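Local coordinates for protein pectinesterase 1 (PDB 1XG2) that catalyses removal of methyl esters from pectin as the pectinesterase domain of a tomato cell-wall enzyme, captured here with its inhibitor protein, at residues R126-Q131 / Y147-V152; C166-R171 / C200-S205. One frame throughout, in Å; residues are numbered along the deposited sequence.

Interaction 1 of 2, residues R126-Q131 / Y147-V152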
loop_
_atom_site.group_PDB
_atom_site.type_symbol
_atom_site.label_atom_id
_atom_site.label_comp_id
_atom_site.label_asym_id
_atom_site.label_seq_id
_atom_site.Cartn_x
_atom_site.Cartn_y
_atom_site.Cartn_z
ATOM N N ARG A 126 -14.948 8.555 1.052
ATOM C CA ARG A 126 -15.641 7.373 1.534
ATOM C C ARG A 126 -15.193 6.212 0.631
ATOM O O ARG A 126 -15.425 6.253 -0.555
ATOM C CB ARG A 126 -17.158 7.586 1.427
ATOM C CG ARG A 126 -18.002 6.500 2.090
ATOM C CD ARG A 126 -19.488 6.875 2.285
ATOM N NE ARG A 126 -20.052 7.433 1.058
ATOM C CZ ARG A 126 -20.651 6.740 0.107
ATOM N NH1 ARG A 126 -20.813 5.423 0.216
ATOM N NH2 ARG A 126 -21.100 7.367 -0.963
ATOM N N ILE A 127 -14.529 5.208 1.189
ATOM C CA ILE A 127 -14.046 4.065 0.418
ATOM C C ILE A 127 -14.847 2.869 0.874
ATOM O O ILE A 127 -14.796 2.505 2.023
ATOM C CB ILE A 127 -12.533 3.861 0.634
ATOM C CG1 ILE A 127 -11.766 5.206 0.557
ATOM C CG2 ILE A 127 -11.990 2.871 -0.361
ATOM C CD1 ILE A 127 -11.874 5.957 -0.751
ATOM N N ASP A 128 -15.583 2.249 -0.043
ATOM C CA ASP A 128 -16.663 1.326 0.303
ATOM C C ASP A 128 -16.559 0.044 -0.525
ATOM O O ASP A 128 -16.635 0.088 -1.738
ATOM C CB ASP A 128 -18.009 2.035 0.058
ATOM C CG ASP A 128 -19.214 1.095 0.124
ATOM O OD1 ASP A 128 -20.357 1.599 0.070
ATOM O OD2 ASP A 128 -19.137 -0.141 0.204
ATOM N N ALA A 129 -16.331 -1.073 0.153
ATOM C CA ALA A 129 -16.429 -2.409 -0.429
ATOM C C ALA A 129 -16.570 -3.439 0.708
ATOM O O ALA A 129 -17.019 -3.105 1.802
ATOM C CB ALA A 129 -15.223 -2.702 -1.305
ATOM N N TYR A 130 -16.178 -4.675 0.449
ATOM C CA TYR A 130 -16.238 -5.747 1.438
ATOM C C TYR A 130 -14.837 -6.293 1.685
ATOM O O TYR A 130 -14.118 -5.736 2.513
ATOM C CB TYR A 130 -17.229 -6.838 0.997
ATOM C CG TYR A 130 -18.659 -6.403 1.151
ATOM C CD1 TYR A 130 -19.239 -5.552 0.220
ATOM C CD2 TYR A 130 -19.410 -6.781 2.257
ATOM C CE1 TYR A 130 -20.538 -5.135 0.356
ATOM C CE2 TYR A 130 -20.709 -6.349 2.404
ATOM C CZ TYR A 130 -21.262 -5.528 1.453
ATOM O OH TYR A 130 -22.553 -5.098 1.583
ATOM N N GLN A 131 -14.438 -7.355 0.984
ATOM C CA GLN A 131 -13.104 -7.911 1.166
ATOM C C GLN A 131 -12.100 -7.084 0.358
ATOM O O GLN A 131 -12.318 -6.847 -0.820
ATOM C CB GLN A 131 -13.056 -9.399 0.757
ATOM C CG GLN A 131 -11.645 -10.016 0.769
ATOM C CD GLN A 131 -11.648 -11.537 0.760
ATOM O OE1 GLN A 131 -12.693 -12.165 0.533
ATOM N NE2 GLN A 131 -10.483 -12.134 0.998
ATOM N N TYR A 147 -13.885 7.913 5.581
ATOM C CA TYR A 147 -14.632 6.752 6.000
ATOM C C TYR A 147 -14.140 5.598 5.128
ATOM O O TYR A 147 -14.119 5.721 3.918
ATOM C CB TYR A 147 -16.111 7.054 5.763
ATOM C CG TYR A 147 -17.127 6.055 6.214
ATOM C CD1 TYR A 147 -17.832 6.231 7.410
ATOM C CD2 TYR A 147 -17.465 4.973 5.396
ATOM C CE1 TYR A 147 -18.834 5.306 7.796
ATOM C CE2 TYR A 147 -18.455 4.064 5.759
ATOM C CZ TYR A 147 -19.138 4.219 6.954
ATOM O OH TYR A 147 -20.110 3.278 7.286
ATOM N N VAL A 148 -13.669 4.525 5.750
ATOM C CA VAL A 148 -13.283 3.319 5.035
ATOM C C VAL A 148 -14.098 2.190 5.634
ATOM O O VAL A 148 -14.056 1.967 6.845
ATOM C CB VAL A 148 -11.788 3.006 5.186
ATOM C CG1 VAL A 148 -11.407 1.798 4.343
ATOM C CG2 VAL A 148 -10.947 4.221 4.792
ATOM N N THR A 149 -14.841 1.475 4.791
ATOM C CA THR A 149 -15.640 0.356 5.255
ATOM C C THR A 149 -15.374 -0.933 4.479
ATOM O O THR A 149 -15.094 -0.926 3.279
ATOM C CB THR A 149 -17.137 0.746 5.271
ATOM O OG1 THR A 149 -17.901 -0.283 5.904
ATOM C CG2 THR A 149 -17.728 0.859 3.858
ATOM N N GLY A 150 -15.441 -2.051 5.190
ATOM C CA GLY A 150 -15.244 -3.351 4.573
ATOM C C GLY A 150 -15.420 -4.496 5.548
ATOM O O GLY A 150 -15.923 -4.316 6.657
ATOM N N THR A 151 -14.956 -5.676 5.149
ATOM C CA THR A 151 -15.097 -6.868 5.972
ATOM C C THR A 151 -13.743 -7.523 6.209
ATOM O O THR A 151 -13.105 -7.269 7.234
ATOM C CB THR A 151 -16.048 -7.862 5.299
ATOM O OG1 THR A 151 -15.683 -8.022 3.923
ATOM C CG2 THR A 151 -17.448 -7.328 5.278
ATOM N N VAL A 152 -13.311 -8.342 5.250
ATOM C CA VAL A 152 -12.109 -9.148 5.371
ATOM C C VAL A 152 -10.922 -8.387 4.766
ATOM O O VAL A 152 -10.922 -8.078 3.580
ATOM C CB VAL A 152 -12.273 -10.512 4.628
ATOM C CG1 VAL A 152 -11.003 -11.331 4.720
ATOM C CG2 VAL A 152 -13.484 -11.306 5.166
#

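Interaction 2 of 2, residues C166-R171 / C200-S205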
loop_
_atom_site.group_PDB
_atom_site.type_symbol
_atom_site.label_atom_id
_atom_site.label_comp_id
_atom_site.label_asym_id
_atom_site.label_seq_id
_atom_site.Cartn_x
_atom_site.Cartn_y
_atom_site.Cartn_z
ATOM N N CYS A 166 -10.015 9.129 10.851
ATOM C CA CYS A 166 -10.883 8.374 9.960
ATOM C C CYS A 166 -11.818 7.500 10.774
ATOM O O CYS A 166 -11.502 7.127 11.895
ATOM C CB CYS A 166 -10.055 7.482 9.034
ATOM S SG CYS A 166 -9.006 8.423 7.890
ATOM N N GLN A 167 -12.960 7.162 10.188
ATOM C CA GLN A 167 -13.845 6.160 10.749
ATOM C C GLN A 167 -13.641 4.880 9.937
ATOM O O GLN A 167 -13.886 4.851 8.734
ATOM C CB GLN A 167 -15.293 6.656 10.697
ATOM C CG GLN A 167 -15.462 7.995 11.396
ATOM C CD GLN A 167 -16.902 8.329 11.765
ATOM O OE1 GLN A 167 -17.431 7.829 12.769
ATOM N NE2 GLN A 167 -17.526 9.197 10.978
ATOM N N LEU A 168 -13.126 3.858 10.607
ATOM C CA LEU A 168 -12.871 2.551 10.025
ATOM C C LEU A 168 -14.003 1.653 10.506
ATOM O O LEU A 168 -14.099 1.325 11.689
ATOM C CB LEU A 168 -11.504 2.029 10.452
ATOM C CG LEU A 168 -10.360 3.040 10.267
ATOM C CD1 LEU A 168 -9.046 2.431 10.672
ATOM C CD2 LEU A 168 -10.301 3.524 8.862
ATOM N N VAL A 169 -14.874 1.303 9.572
ATOM C CA VAL A 169 -16.176 0.732 9.855
ATOM C C VAL A 169 -16.258 -0.685 9.308
ATOM O O VAL A 169 -16.332 -0.905 8.088
ATOM C CB VAL A 169 -17.303 1.583 9.236
ATOM C CG1 VAL A 169 -18.670 1.072 9.706
ATOM C CG2 VAL A 169 -17.129 3.061 9.596
ATOM N N ALA A 170 -16.234 -1.647 10.215
ATOM C CA ALA A 170 -16.461 -3.034 9.828
ATOM C C ALA A 170 -17.966 -3.250 9.630
ATOM O O ALA A 170 -18.779 -2.743 10.401
ATOM C CB ALA A 170 -15.905 -3.971 10.868
ATOM N N ARG A 171 -18.323 -3.984 8.584
ATOM C CA ARG A 171 -19.718 -4.238 8.241
ATOM C C ARG A 171 -20.034 -5.735 8.304
ATOM O O ARG A 171 -19.153 -6.557 8.522
ATOM C CB ARG A 171 -20.040 -3.689 6.846
ATOM C CG ARG A 171 -19.356 -4.425 5.703
ATOM C CD ARG A 171 -19.239 -3.612 4.420
ATOM N NE ARG A 171 -20.551 -3.171 3.959
ATOM C CZ ARG A 171 -20.775 -2.356 2.937
ATOM N NH1 ARG A 171 -19.777 -1.896 2.187
ATOM N NH2 ARG A 171 -22.022 -2.025 2.634
ATOM N N CYS A 200 -8.501 7.557 15.307
ATOM C CA CYS A 200 -9.552 7.031 14.465
ATOM C C CYS A 200 -10.683 6.466 15.319
ATOM O O CYS A 200 -10.552 6.283 16.533
ATOM C CB CYS A 200 -8.982 5.941 13.552
ATOM S SG CYS A 200 -7.970 6.611 12.196
ATOM N N ASN A 201 -11.793 6.205 14.645
ATOM C CA ASN A 201 -12.951 5.553 15.218
ATOM C C ASN A 201 -13.062 4.198 14.564
ATOM O O ASN A 201 -13.332 4.142 13.380
ATOM C CB ASN A 201 -14.169 6.383 14.821
ATOM C CG ASN A 201 -15.133 6.600 15.946
ATOM O OD1 ASN A 201 -14.737 6.763 17.095
ATOM N ND2 ASN A 201 -16.432 6.672 15.603
ATOM N N ILE A 202 -12.846 3.109 15.299
ATOM C CA ILE A 202 -13.013 1.766 14.736
ATOM C C ILE A 202 -14.287 1.193 15.309
ATOM O O ILE A 202 -14.357 0.862 16.497
ATOM C CB ILE A 202 -11.813 0.857 15.031
ATOM C CG1 ILE A 202 -10.511 1.587 14.688
ATOM C CG2 ILE A 202 -11.943 -0.429 14.238
ATOM C CD1 ILE A 202 -9.249 0.773 14.904
ATOM N N ILE A 203 -15.296 1.104 14.455
ATOM C CA ILE A 203 -16.661 0.867 14.880
ATOM C C ILE A 203 -17.380 -0.104 13.951
ATOM O O ILE A 203 -16.875 -0.456 12.878
ATOM C CB ILE A 203 -17.416 2.200 14.935
ATOM C CG1 ILE A 203 -17.421 2.884 13.551
ATOM C CG2 ILE A 203 -16.777 3.110 15.975
ATOM C CD1 ILE A 203 -18.297 4.128 13.478
ATOM N N ALA A 204 -18.577 -0.503 14.377
ATOM C CA ALA A 204 -19.435 -1.375 13.597
ATOM C C ALA A 204 -20.470 -0.555 12.816
ATOM O O ALA A 204 -20.979 0.462 13.287
ATOM C CB ALA A 204 -20.149 -2.353 14.518
ATOM N N SER A 205 -20.776 -1.023 11.618
ATOM C CA SER A 205 -21.919 -0.540 10.858
ATOM C C SER A 205 -23.217 -0.956 11.546
ATOM O O SER A 205 -23.220 -1.826 12.428
ATOM C CB SER A 205 -21.885 -1.155 9.479
ATOM O OG SER A 205 -22.081 -2.544 9.609
#

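Interaction 1 of 2, residues R126-Q131 / Y147-V152
Tyr130 O is held by two hydrogen bonds. The main donor is Thr151 N at 2.8 Å. It comes from above the carbonyl plane, 51° out of it. The second, from Thr133 OG1, is weak. Upstream, the bonds are those of a regular parallel sheet between 126-128 and 147-150. Ile127 N gives to Tyr147 O at 2.8 Å, and Thr149 N gives to Ile127 O at 3.0 Å, nearly along the C=O axis. The bond from Ala129 N to Thr149 O stretches to 3.4 Å and is weak. Gly150 CA makes a CA-H...O contact with Ala129 O at 3.3 Å. Thr149 O also bonds Thr133 OG1.

Arg126, Asp128, Tyr147 and Thr149 share one sheet face. Arg126 and Tyr147 both have CG anti to the backbone N, so they run side by side. Arg126 CG lies 3.7 Å from Tyr147 CD2. Thr149 turns OG1 anti to its N (chi1 -172°), toward Val169 O. Its CG2 takes the crowded position and packs on Asp128 CA and the Asp128 carboxylate stem. The side chains of Tyr130 and Thr151 cross obliquely, with Thr151 CG2 3.6 Å from Tyr130 CD2. The extended Gln131 chain lies along Val152, with NE2 3.8 Å from Val152 CG1.

This is one step between coils of the parallel beta-helix. Gln131 probably stabilises the transition state, as in related pectinesterases. The bond from Thr151 N to Tyr130 O and a backbone bond between Gln131 and Ala110 hold the turn before it, and Val152 flanks its amide. The carboxylate of Asp128 is paired with Arg171, which should favour its charged form.

Interaction 2 of 2, residues C166-R171 / C200-S205
The side chains of Gln167 and Asn201 run side by side, with their amide planes 46° apart. Asn201 ND2 gives to Gln167 OE1 at 3.2 Å. The donor meets a lone pair in the plane of the Gln167 amide, but the bond is bent, 139° at the hydrogen. Ile203 CD1 reaches the same oxygen obliquely, at 3.9 Å. On the next strand, Tyr235 touches the side chains of Asn201 and Ile203.

The backbones form a parallel sheet. Donors alternate between the strands: Asn201 N to Cys166 O, Leu168 N to Asn201 O at 2.8 Å, Ile203 N to Leu168 O, Ala170 N to Ile203 O, and Ser205 N to Ala170 O at 2.9 Å. Val169 shares the face of Gln167 and Asn201. Its CG2 lies 4.0 Å from Ile203 CG1, which takes the crowded position (chi1 59°) between N and carbonyl carbon. Val169 CG1 reaches on to Ser205 N. Leu168 and Ile202 lie on the other face, where Ile202 also touches Val181.

At the start, Cys166 N gives to Cys200 SG at 3.5 Å. The two sulfurs, Cys166 SG and Cys200 SG, are 4.8 Å apart. At the far end, Ser205 OG sits 3.2 Å from Arg171 CA, while its hydrogen bonds go to Asp207 and Leu208.

The contact joins successive coils of the beta-helix. Main-chain bonds carry it, and one bent amide-amide bond adds to them on the partly exposed face. The cysteines are neighbours across the coils, consistent with the known disulfide, but no S-S bond joins them in this crystal.

In the fold
Interactions 1 and 2 are two steps of one parallel sheet of the beta-helix, separated by the step from 147-150 to 167-170. Their centres lie about 9 Å apart. Arg171 ties them together. Its NH1 pairs with Asp128 OD2 at 2.7 Å and also bonds Ala129 O, while its guanidinium makes a cation-pi contact with Tyr130. Thr149 OG1 probably bonds Val169 O at 2.8 Å, and Tyr147 CE1 packs on Val169 CG2. Interaction 1 is nearer the active site. The side chain of Val152 is about 4 Å from that of Arg221, which probably binds substrate. Gln131 adjoins Asp132, the predicted proton donor. The side chain of Arg171 is about 9 Å from that of Gln131.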